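Local coordinates for protein phosphopantothenoylcysteine decarboxylase (Cryptococcus neoformans, PDB 6EOA) that binds flavin mononucleotide and probably belongs to coenzyme A biosynthesis as a phosphopantothenoylcysteine decarboxylase, at residues A[126-131]-A[160-165]; A[78-81]-A[86-89]. One frame throughout, in Å; residues are numbered along the deposited sequence.

Contact 1 of 2, residues A[126-131]-A[160-165]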
loop_
_atom_site.group_PDB
_atom_site.type_symbol
_atom_site.label_atom_id
_atom_site.label_comp_id
_atom_site.label_asym_id
_atom_site.label_seq_id
_atom_site.Cartn_x
_atom_site.Cartn_y
_atom_site.Cartn_z
ATOM N N GLU A 126 -0.137 22.788 1.682
ATOM C CA GLU A 126 -0.780 23.951 1.078
ATOM C C GLU A 126 -2.275 23.719 0.864
ATOM O O GLU A 126 -3.089 24.620 1.066
ATOM C CB GLU A 126 -0.117 24.302 -0.255
ATOM C CG GLU A 126 1.379 24.563 -0.168
ATOM C CD GLU A 126 1.720 25.771 0.688
ATOM O OE1 GLU A 126 1.951 26.858 0.115
ATOM O OE2 GLU A 126 1.769 25.631 1.930
ATOM N N LEU A 127 -2.628 22.503 0.455
ATOM C CA LEU A 127 -4.021 22.156 0.197
ATOM C C LEU A 127 -4.825 22.070 1.492
ATOM O O LEU A 127 -6.000 22.439 1.525
ATOM C CB LEU A 127 -4.105 20.833 -0.570
ATOM C CG LEU A 127 -3.822 20.917 -2.071
ATOM C CD1 LEU A 127 -3.606 19.537 -2.659
ATOM C CD2 LEU A 127 -4.969 21.626 -2.788
ATOM N N ARG A 128 -4.189 21.585 2.555
ATOM C CA ARG A 128 -4.836 21.507 3.861
ATOM C C ARG A 128 -5.188 22.891 4.395
ATOM O O ARG A 128 -6.270 23.100 4.945
ATOM C CB ARG A 128 -3.942 20.791 4.867
ATOM C CG ARG A 128 -4.430 20.940 6.296
ATOM C CD ARG A 128 -3.295 20.818 7.280
ATOM N NE ARG A 128 -2.539 22.052 7.447
ATOM C CZ ARG A 128 -1.359 22.114 8.053
ATOM N NH1 ARG A 128 -0.807 21.006 8.533
ATOM N NH2 ARG A 128 -0.727 23.276 8.174
ATOM N N ARG A 129 -4.257 23.828 4.242
ATOM C CA ARG A 129 -4.461 25.204 4.684
ATOM C C ARG A 129 -5.596 25.862 3.911
ATOM O O ARG A 129 -6.463 26.523 4.486
ATOM C CB ARG A 129 -3.174 26.014 4.514
ATOM C CG ARG A 129 -2.009 25.509 5.349
ATOM C CD ARG A 129 -0.740 26.314 5.096
ATOM N NE ARG A 129 0.348 25.914 5.985
ATOM C CZ ARG A 129 1.639 26.090 5.715
ATOM N NH1 ARG A 129 2.008 26.653 4.572
ATOM N NH2 ARG A 129 2.562 25.695 6.583
ATOM N N TRP A 130 -5.573 25.655 2.598
ATOM C CA TRP A 130 -6.535 26.229 1.666
ATOM C C TRP A 130 -7.968 25.763 1.921
ATOM O O TRP A 130 -8.897 26.574 1.971
ATOM C CB TRP A 130 -6.115 25.870 0.232
ATOM C CG TRP A 130 -6.909 26.533 -0.855
ATOM C CD1 TRP A 130 -6.686 27.765 -1.395
ATOM C CD2 TRP A 130 -8.036 25.986 -1.555
ATOM N NE1 TRP A 130 -7.611 28.026 -2.378
ATOM C CE2 TRP A 130 -8.451 26.950 -2.495
ATOM C CE3 TRP A 130 -8.738 24.780 -1.471
ATOM C CZ2 TRP A 130 -9.536 26.745 -3.346
ATOM C CZ3 TRP A 130 -9.816 24.578 -2.316
ATOM C CH2 TRP A 130 -10.203 25.554 -3.243
ATOM N N ALA A 131 -8.135 24.452 2.085
ATOM C CA ALA A 131 -9.455 23.822 2.143
ATOM C C ALA A 131 -10.316 24.254 3.332
ATOM O O ALA A 131 -9.855 24.287 4.475
ATOM C CB ALA A 131 -9.297 22.310 2.155
ATOM N N LEU A 160 -5.413 14.127 3.677
ATOM C CA LEU A 160 -6.378 13.736 4.703
ATOM C C LEU A 160 -5.709 13.525 6.059
ATOM O O LEU A 160 -6.241 13.933 7.090
ATOM C CB LEU A 160 -7.119 12.467 4.276
ATOM C CG LEU A 160 -8.178 12.668 3.189
ATOM C CD1 LEU A 160 -8.493 11.358 2.487
ATOM C CD2 LEU A 160 -9.437 13.271 3.783
ATOM N N ARG A 161 -4.536 12.898 6.048
ATOM C CA ARG A 161 -3.798 12.620 7.277
ATOM C C ARG A 161 -3.305 13.906 7.933
ATOM O O ARG A 161 -3.174 13.975 9.152
ATOM C CB ARG A 161 -2.613 11.696 6.989
ATOM C CG ARG A 161 -1.931 11.134 8.230
ATOM C CD ARG A 161 -2.812 10.107 8.938
ATOM N NE ARG A 161 -2.050 8.933 9.363
ATOM C CZ ARG A 161 -1.273 8.900 10.440
ATOM N NH1 ARG A 161 -1.154 9.978 11.201
ATOM N NH2 ARG A 161 -0.615 7.792 10.754
ATOM N N ALA A 162 -3.042 14.924 7.120
ATOM C CA ALA A 162 -2.464 16.171 7.613
ATOM C C ALA A 162 -3.514 17.185 8.054
ATOM O O ALA A 162 -3.171 18.203 8.649
ATOM C CB ALA A 162 -1.569 16.790 6.551
ATOM N N LEU A 163 -4.783 16.912 7.766
ATOM C CA LEU A 163 -5.857 17.852 8.091
ATOM C C LEU A 163 -5.920 18.207 9.573
ATOM O O LEU A 163 -5.511 17.426 10.430
ATOM C CB LEU A 163 -7.213 17.290 7.664
ATOM C CG LEU A 163 -7.559 17.320 6.180
ATOM C CD1 LEU A 163 -8.973 16.826 5.989
ATOM C CD2 LEU A 163 -7.398 18.720 5.615
ATOM N N GLY A 164 -6.431 19.399 9.861
ATOM C CA GLY A 164 -6.766 19.778 11.220
ATOM C C GLY A 164 -8.247 19.537 11.436
ATOM O O GLY A 164 -9.010 19.485 10.469
ATOM N N PRO A 165 -8.672 19.395 12.704
ATOM C CA PRO A 165 -10.082 19.129 13.016
ATOM C C PRO A 165 -10.978 20.301 12.622
ATOM O O PRO A 165 -12.205 20.189 12.649
ATOM C CB PRO A 165 -10.077 18.927 14.534
ATOM C CG PRO A 165 -8.882 19.680 15.009
ATOM C CD PRO A 165 -7.855 19.550 13.919
#

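Contact 2 of 2, residues A[78-81]-A[86-89]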
loop_
_atom_site.group_PDB
_atom_site.type_symbol
_atom_site.label_atom_id
_atom_site.label_comp_id
_atom_site.label_asym_id
_atom_site.label_seq_id
_atom_site.Cartn_x
_atom_site.Cartn_y
_atom_site.Cartn_z
ATOM N N SER A 78 -10.148 12.971 -17.543
ATOM C CA SER A 78 -8.949 13.756 -17.808
ATOM C C SER A 78 -9.140 15.219 -17.420
ATOM O O SER A 78 -10.243 15.641 -17.066
ATOM C CB SER A 78 -8.569 13.661 -19.284
ATOM O OG SER A 78 -9.578 14.241 -20.093
ATOM N N GLN A 79 -8.062 15.991 -17.494
ATOM C CA GLN A 79 -8.121 17.416 -17.200
ATOM C C GLN A 79 -9.040 18.120 -18.189
ATOM O O GLN A 79 -9.744 19.069 -17.844
ATOM C CB GLN A 79 -6.720 18.032 -17.243
ATOM C CG GLN A 79 -6.698 19.543 -17.106
ATOM C CD GLN A 79 -7.056 19.998 -15.709
ATOM O OE1 GLN A 79 -6.436 19.580 -14.730
ATOM N NE2 GLN A 79 -8.063 20.856 -15.606
ATOM N N GLU A 80 -9.043 17.632 -19.422
ATOM C CA GLU A 80 -9.813 18.277 -20.469
ATOM C C GLU A 80 -11.299 17.974 -20.332
ATOM O O GLU A 80 -12.137 18.773 -20.749
ATOM C CB GLU A 80 -9.300 17.860 -21.845
ATOM C CG GLU A 80 -9.231 19.022 -22.829
ATOM C CD GLU A 80 -8.503 20.232 -22.254
ATOM O OE1 GLU A 80 -7.460 20.053 -21.583
ATOM O OE2 GLU A 80 -8.986 21.364 -22.467
ATOM N N ASP A 81 -11.624 16.828 -19.739
ATOM C CA ASP A 81 -13.008 16.524 -19.393
ATOM C C ASP A 81 -13.525 17.586 -18.431
ATOM O O ASP A 81 -14.633 18.099 -18.591
ATOM C CB ASP A 81 -13.133 15.130 -18.766
ATOM C CG ASP A 81 -12.888 14.010 -19.764
ATOM O OD1 ASP A 81 -13.129 14.219 -20.972
ATOM O OD2 ASP A 81 -12.447 12.922 -19.338
ATOM N N VAL A 86 -16.415 22.614 -17.413
ATOM C CA VAL A 86 -16.484 23.985 -16.918
ATOM C C VAL A 86 -17.102 24.903 -17.974
ATOM O O VAL A 86 -17.999 25.698 -17.673
ATOM C CB VAL A 86 -15.090 24.511 -16.514
ATOM C CG1 VAL A 86 -15.134 26.006 -16.265
ATOM C CG2 VAL A 86 -14.580 23.771 -15.281
ATOM N N ARG A 87 -16.631 24.785 -19.212
ATOM C CA ARG A 87 -17.178 25.574 -20.315
ATOM C C ARG A 87 -18.662 25.305 -20.507
ATOM O O ARG A 87 -19.443 26.220 -20.765
ATOM C CB ARG A 87 -16.436 25.279 -21.618
ATOM C CG ARG A 87 -14.962 25.611 -21.592
ATOM C CD ARG A 87 -14.342 25.350 -22.950
ATOM N NE ARG A 87 -12.889 25.314 -22.867
ATOM C CZ ARG A 87 -12.175 24.196 -22.860
ATOM N NH1 ARG A 87 -12.782 23.017 -22.939
ATOM N NH2 ARG A 87 -10.855 24.254 -22.777
ATOM N N SER A 88 -19.039 24.038 -20.387
ATOM C CA SER A 88 -20.430 23.632 -20.527
ATOM C C SER A 88 -21.308 24.301 -19.475
ATOM O O SER A 88 -22.398 24.786 -19.777
ATOM C CB SER A 88 -20.548 22.110 -20.427
ATOM O OG SER A 88 -21.897 21.698 -20.508
ATOM N N ALA A 89 -20.821 24.331 -18.239
ATOM C CA ALA A 89 -21.567 24.916 -17.131
ATOM C C ALA A 89 -21.580 26.443 -17.197
ATOM O O ALA A 89 -22.533 27.078 -16.744
ATOM C CB ALA A 89 -20.987 24.453 -15.804
#

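Contact 1 of 2, residues A[126-131]-A[160-165]
Arg128, near the end of helix 123-130, lays the aliphatic part of its side chain against the C-terminal end of helix 155-162 and the residues just after it. Its CG stands anti to the backbone N (chi1 168°), which sends the chain out toward Ala162 and Leu163. There Arg128 CG meets Leu163 CD2 at 3.8 Å, the leucine and the arginine stem running alongside each other and pointing opposite ways. Leu163 suits the spot: its CB starts away from the helix, yet the branched end comes back to touch the arginine's methylenes, while the same side chain packs on Val134 of strand 133-139. Further out, Arg128 CD lies 3.0 Å from Ala162 O. The chain bends at chi3 (82°), and Ala162 O lies at the edge of the guanidinium, near the plane of that group, but Arg128 NH1 stays 3.7 Å from Ala162 O and no hydrogen bond forms. The Ala162 methyl, CB, lies to one side, 4.4 Å from Arg128 CD. Asn176 of the second subunit packs on Arg128, and Met179 of that subunit on Ala162, so the contact borders the subunit interface. Chemically, the arginine works here mainly through its hydrocarbon stem, and any guanidinium-carbonyl attraction is probably loosely electrostatic.

Contact 2 of 2, residues A[78-81]-A[86-89]
Arg87 and Glu80 join two turns of one helix, 79-89, through a salt bridge. The CB of Arg87 points toward the 78-81 turn. CG sits anti to the carbonyl carbon (chi1 -61°), and from there to NE the chain runs extended; CB, CG, CD and NE reach no atom of that turn within 4.2 Å, though the side chain also packs on Phe101. Arg87 NH2 points at Glu80 OE2 over 3.5 Å, a long and therefore weak hydrogen bond, yet nearly straight at 173°; Arg87 NH1 stays 4.2 Å from Glu80 OE2. The oxygen lies at the edge of the guanidinium and in its plane, with the carboxylate turned 30° from that plane. Long and flexible, arginine can span the distance between the turns, and Glu80, bent at chi2, brings its carboxylate back to meet it. Asp83 OD2 also lies close to Glu80 OE2, so the arginine's positive charge would probably ease that crowding of like charges. At the helix start, Ser78 OG accepts weakly from Asp81 N, while Ser78 N donates to Asp81 OD2 at 2.9 Å. This reciprocal pair is a capping box, a common N-terminal helix cap, here opening the helix of the beta-alpha-beta unit 63-69, 79-89, 105-106.

Overall arrangement
From the N terminus the chain passes strands 35-41 and 63-69 before contact 2 brackets four residues of helix 79-89, beginning at its N-cap, in the crossover toward strand 105-106, outermost in this chain's sheet. The chain then goes on to helix 123-130, where contact 1 opens. Its loop of 28 residues takes in strand 133-139 and helix 141-149 before closing at the end of helix 155-162. The two contacts follow in series, neither nested nor crossed, with centres about 26 Å apart and nearest atoms about 12 Å apart. Contact 2 is internal to one helix, away from the FMN site; contact 1 joins two helices of the parallel-sheet flavoprotein fold, with the side chain of Ala162 about 8 Å from a bound FMN.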